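PDB 6DXU: glycosyl hydrolase family 2, TIM barrel domain protein from Parabacteroides merdae ATCC 43184, which probably hydrolyses beta-glucuronides as a family 2 beta-glucuronidase of a human gut bacterium. Local coordinates for residues W563-V568 / P621-Y626. Sequence-based numbering, arbitrary orientation.
Sequences WSESYV and PKESYY. With BCN (bicine), chain L.
E565, in the first turn of helix 565-579, reaches across to the segment 621-626, which leads into helix 623-632, and there its OE2 accepts a hydrogen bond from the backbone N of E623 at 2.9 Å. The bond runs fairly straight, with an N-H...O angle of 155°, and uses the syn lone pair of OE2. CG of E565 stands anti to its carbonyl carbon (chi1 -56°), and the extended chain beyond carries the carboxylate across to the N of E623. OE2 also lies against carbon: CB of K622 is 3.4 Å from it and CG of E623 3.3 Å.

The two glutamate side chains cross at about a right angle. E623 bends at chi2 (-89°), carrying its carboxylate off toward H639 and the N of G642, so that OE2 of E623 remains 5.3 Å from OE1 of E565. K622 likewise brings only the base of its side chain to the contact; its extended chain leads NZ away to a salt bridge with D595 and to backbone oxygens of S519 and G613.

A water between the two segments joins the polar groups, donating to OE2 of E565 at 2.8 Å and hydrogen-bonded to OG of S624 at 2.7 Å. S624 suits this place because its small side chain places a hydroxyl within hydrogen-bonding distance of the water while its CB packs 4.3 Å from CG1 of V568, whose branched side chain is purely apolar.

On the side of the loop that faces the bicine pocket, W563 lays one indole face against C3 of bicine, 3.4 Å from CD1.

With OE1 held by the N of R522, the buried E565 carboxylate ties three parts of the chain together, and the two backbone N-H donors and the water would probably stabilise its negative charge.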
ATOM      1  N   TRP D 563     -15.610 -38.926  35.911  1.00 25.16           N
ATOM      2  CA  TRP D 563     -15.187 -37.538  36.162  1.00 23.88           C
ATOM      3  C   TRP D 563     -15.468 -37.106  37.597  1.00 25.16           C
ATOM      4  O   TRP D 563     -15.749 -35.926  37.881  1.00 23.09           O
ATOM      5  CB  TRP D 563     -15.795 -36.543  35.171  1.00 25.59           C
ATOM      6  CG  TRP D 563     -15.204 -36.659  33.782  1.00 24.37           C
ATOM      7  CD1 TRP D 563     -14.876 -37.814  33.108  1.00 25.09           C
ATOM      8  CD2 TRP D 563     -14.894 -35.577  32.896  1.00 24.70           C
ATOM      9  NE1 TRP D 563     -14.368 -37.502  31.860  1.00 25.97           N
ATOM     10  CE2 TRP D 563     -14.377 -36.137  31.709  1.00 23.62           C
ATOM     11  CE3 TRP D 563     -15.006 -34.186  32.994  1.00 21.33           C
ATOM     12  CZ2 TRP D 563     -13.961 -35.346  30.627  1.00 27.45           C
ATOM     13  CZ3 TRP D 563     -14.594 -33.406  31.930  1.00 22.65           C
ATOM     14  CH2 TRP D 563     -14.083 -33.987  30.757  1.00 23.27           C
ATOM     15  N   SER D 564     -15.453 -38.069  38.502  1.00 21.55           N
ATOM     16  CA  SER D 564     -15.615 -37.749  39.903  1.00 26.58           C
ATOM     17  C   SER D 564     -14.294 -37.275  40.483  1.00 25.64           C
ATOM     18  O   SER D 564     -13.215 -37.573  39.967  1.00 23.30           O
ATOM     19  CB  SER D 564     -16.112 -38.963  40.683  1.00 23.45           C
ATOM     20  OG  SER D 564     -15.099 -39.948  40.745  1.00 24.67           O
ATOM     21  N   GLU D 565     -14.394 -36.521  41.574  1.00 21.71           N
ATOM     22  CA  GLU D 565     -13.200 -36.197  42.335  1.00 21.62           C
ATOM     23  C   GLU D 565     -12.533 -37.451  42.882  1.00 25.31           C
ATOM     24  O   GLU D 565     -11.328 -37.445  43.135  1.00 21.04           O
ATOM     25  CB  GLU D 565     -13.546 -35.259  43.480  1.00 22.62           C
ATOM     26  CG  GLU D 565     -14.235 -34.001  43.049  1.00 19.46           C
ATOM     27  CD  GLU D 565     -14.046 -32.908  44.072  1.00 22.42           C
ATOM     28  OE1 GLU D 565     -15.029 -32.231  44.452  1.00 25.11           O
ATOM     29  OE2 GLU D 565     -12.902 -32.734  44.511  1.00 21.65           O
ATOM     30  N   SER D 566     -13.308 -38.521  43.088  1.00 23.27           N
ATOM     31  CA  SER D 566     -12.778 -39.722  43.726  1.00 24.30           C
ATOM     32  C   SER D 566     -11.697 -40.373  42.877  1.00 24.30           C
ATOM     33  O   SER D 566     -10.698 -40.872  43.410  1.00 25.40           O
ATOM     34  CB  SER D 566     -13.921 -40.704  44.003  1.00 23.31           C
ATOM     35  OG  SER D 566     -15.024 -40.025  44.604  1.00 23.41           O
ATOM     36  N   TYR D 567     -11.876 -40.373  41.557  1.00 21.80           N
ATOM     37  CA  TYR D 567     -10.866 -40.943  40.673  1.00 24.32           C
ATOM     38  C   TYR D 567      -9.604 -40.085  40.642  1.00 28.93           C
ATOM     39  O   TYR D 567      -8.488 -40.606  40.767  1.00 25.97           O
ATOM     40  CB  TYR D 567     -11.433 -41.110  39.264  1.00 23.33           C
ATOM     41  CG  TYR D 567     -10.414 -41.643  38.280  1.00 27.80           C
ATOM     42  CD1 TYR D 567     -10.027 -42.976  38.311  1.00 27.27           C
ATOM     43  CD2 TYR D 567      -9.813 -40.806  37.341  1.00 26.08           C
ATOM     44  CE1 TYR D 567      -9.088 -43.473  37.423  1.00 28.33           C
ATOM     45  CE2 TYR D 567      -8.863 -41.294  36.447  1.00 25.08           C
ATOM     46  CZ  TYR D 567      -8.502 -42.634  36.502  1.00 27.51           C
ATOM     47  OH  TYR D 567      -7.559 -43.141  35.633  1.00 29.27           O
ATOM     48  N   VAL D 568      -9.750 -38.765  40.476  1.00 23.88           N
ATOM     49  CA  VAL D 568      -8.548 -37.952  40.295  1.00 23.21           C
ATOM     50  C   VAL D 568      -7.745 -37.883  41.590  1.00 25.44           C
ATOM     51  O   VAL D 568      -6.514 -37.771  41.557  1.00 24.23           O
ATOM     52  CB  VAL D 568      -8.873 -36.549  39.737  1.00 27.12           C
ATOM     53  CG1 VAL D 568      -9.363 -35.621  40.817  1.00 26.87           C
ATOM     54  CG2 VAL D 568      -7.629 -35.966  39.055  1.00 33.01           C
ATOM     55  N   PRO D 621     -11.300 -24.684  46.848  1.00 22.78           N
ATOM     56  CA  PRO D 621     -10.448 -25.867  46.694  1.00 20.47           C
ATOM     57  C   PRO D 621     -11.287 -27.113  46.462  1.00 23.73           C
ATOM     58  O   PRO D 621     -12.346 -27.292  47.068  1.00 22.94           O
ATOM     59  CB  PRO D 621      -9.700 -25.943  48.032  1.00 24.43           C
ATOM     60  CG  PRO D 621      -9.957 -24.640  48.724  1.00 30.17           C
ATOM     61  CD  PRO D 621     -11.232 -24.114  48.204  1.00 27.95           C
ATOM     62  N   LYS D 622     -10.802 -27.977  45.574  1.00 20.13           N
ATOM     63  CA  LYS D 622     -11.354 -29.314  45.416  1.00 20.22           C
ATOM     64  C   LYS D 622     -10.682 -30.265  46.404  1.00 23.45           C
ATOM     65  O   LYS D 622      -9.702 -29.918  47.062  1.00 22.48           O
ATOM     66  CB  LYS D 622     -11.165 -29.818  43.984  1.00 24.37           C
ATOM     67  CG  LYS D 622     -11.863 -28.982  42.905  1.00 22.19           C
ATOM     68  CD  LYS D 622     -11.841 -29.720  41.579  1.00 20.85           C
ATOM     69  CE  LYS D 622     -12.069 -28.795  40.395  1.00 22.60           C
ATOM     70  NZ  LYS D 622     -11.867 -29.537  39.110  1.00 20.59           N
ATOM     71  N   GLU D 623     -11.194 -31.491  46.485  1.00 22.44           N
ATOM     72  CA  GLU D 623     -10.580 -32.451  47.405  1.00 25.59           C
ATOM     73  C   GLU D 623      -9.127 -32.725  47.021  1.00 24.15           C
ATOM     74  O   GLU D 623      -8.286 -32.978  47.896  1.00 22.24           O
ATOM     75  CB  GLU D 623     -11.376 -33.758  47.429  1.00 24.26           C
ATOM     76  CG  GLU D 623     -12.867 -33.589  47.740  1.00 24.31           C
ATOM     77  CD  GLU D 623     -13.209 -33.643  49.227  1.00 30.72           C
ATOM     78  OE1 GLU D 623     -12.333 -33.947  50.070  1.00 32.46           O
ATOM     79  OE2 GLU D 623     -14.378 -33.373  49.552  1.00 35.45           O
ATOM     80  N   SER D 624      -8.809 -32.619  45.724  1.00 21.71           N
ATOM     81  CA  SER D 624      -7.471 -32.914  45.220  1.00 22.08           C
ATOM     82  C   SER D 624      -6.426 -31.912  45.694  1.00 20.69           C
ATOM     83  O   SER D 624      -5.236 -32.249  45.741  1.00 21.51           O
ATOM     84  CB  SER D 624      -7.499 -32.950  43.688  1.00 24.22           C
ATOM     85  OG  SER D 624      -8.337 -31.919  43.166  1.00 22.47           O
ATOM     86  N   TYR D 625      -6.837 -30.692  46.043  1.00 19.00           N
ATOM     87  CA  TYR D 625      -5.893 -29.721  46.588  1.00 20.30           C
ATOM     88  C   TYR D 625      -5.190 -30.279  47.816  1.00 21.99           C
ATOM     89  O   TYR D 625      -3.975 -30.106  47.985  1.00 19.21           O
ATOM     90  CB  TYR D 625      -6.633 -28.428  46.930  1.00 19.21           C
ATOM     91  CG  TYR D 625      -5.792 -27.331  47.569  1.00 21.57           C
ATOM     92  CD1 TYR D 625      -5.634 -27.262  48.941  1.00 24.61           C
ATOM     93  CD2 TYR D 625      -5.177 -26.352  46.789  1.00 22.11           C
ATOM     94  CE1 TYR D 625      -4.879 -26.259  49.528  1.00 26.26           C
ATOM     95  CE2 TYR D 625      -4.429 -25.341  47.357  1.00 20.59           C
ATOM     96  CZ  TYR D 625      -4.278 -25.306  48.732  1.00 25.49           C
ATOM     97  OH  TYR D 625      -3.540 -24.311  49.317  1.00 22.37           O
ATOM     98  N   TYR D 626      -5.935 -30.980  48.670  1.00 24.94           N
ATOM     99  CA  TYR D 626      -5.360 -31.483  49.916  1.00 20.90           C
ATOM    100  C   TYR D 626      -4.451 -32.675  49.690  1.00 21.97           C
ATOM    101  O   TYR D 626      -3.579 -32.943  50.531  1.00 24.17           O
ATOM    102  CB  TYR D 626      -6.493 -31.823  50.885  1.00 19.99           C
ATOM    103  CG  TYR D 626      -7.327 -30.598  51.122  1.00 22.66           C
ATOM    104  CD1 TYR D 626      -6.903 -29.619  52.010  1.00 22.38           C
ATOM    105  CD2 TYR D 626      -8.477 -30.369  50.393  1.00 22.27           C
ATOM    106  CE1 TYR D 626      -7.642 -28.468  52.203  1.00 24.25           C
ATOM    107  CE2 TYR D 626      -9.217 -29.229  50.579  1.00 24.33           C
ATOM    108  CZ  TYR D 626      -8.796 -28.285  51.479  1.00 24.39           C
ATOM    109  OH  TYR D 626      -9.543 -27.146  51.659  1.00 30.48           O
TER
HETATM  110  N1  BCN L 901     -18.606 -36.838  30.523  1.00 36.53           N
HETATM  111  C1  BCN L 901     -19.278 -37.899  29.796  1.00 39.41           C
HETATM  112  C2  BCN L 901     -20.785 -37.757  29.993  1.00 42.78           C
HETATM  113  O21 BCN L 901     -21.222 -36.981  30.881  1.00 35.28           O
HETATM  114  O22 BCN L 901     -21.584 -38.416  29.273  1.00 48.69           O
HETATM  115  C3  BCN L 901     -17.914 -37.435  31.661  1.00 32.73           C
HETATM  116  C4  BCN L 901     -18.886 -37.746  32.802  1.00 29.49           C
HETATM  117  O4  BCN L 901     -19.616 -36.597  33.138  1.00 27.07           O
HETATM  118  C5  BCN L 901     -17.598 -36.241  29.647  1.00 35.56           C
HETATM  119  C6  BCN L 901     -18.138 -34.968  28.996  1.00 37.67           C
HETATM  120  O6  BCN L 901     -19.210 -34.488  29.764  1.00 36.36           O
HETATM  121  O   HOH W   1     -10.770 -33.086  42.770  1.00 20.25           O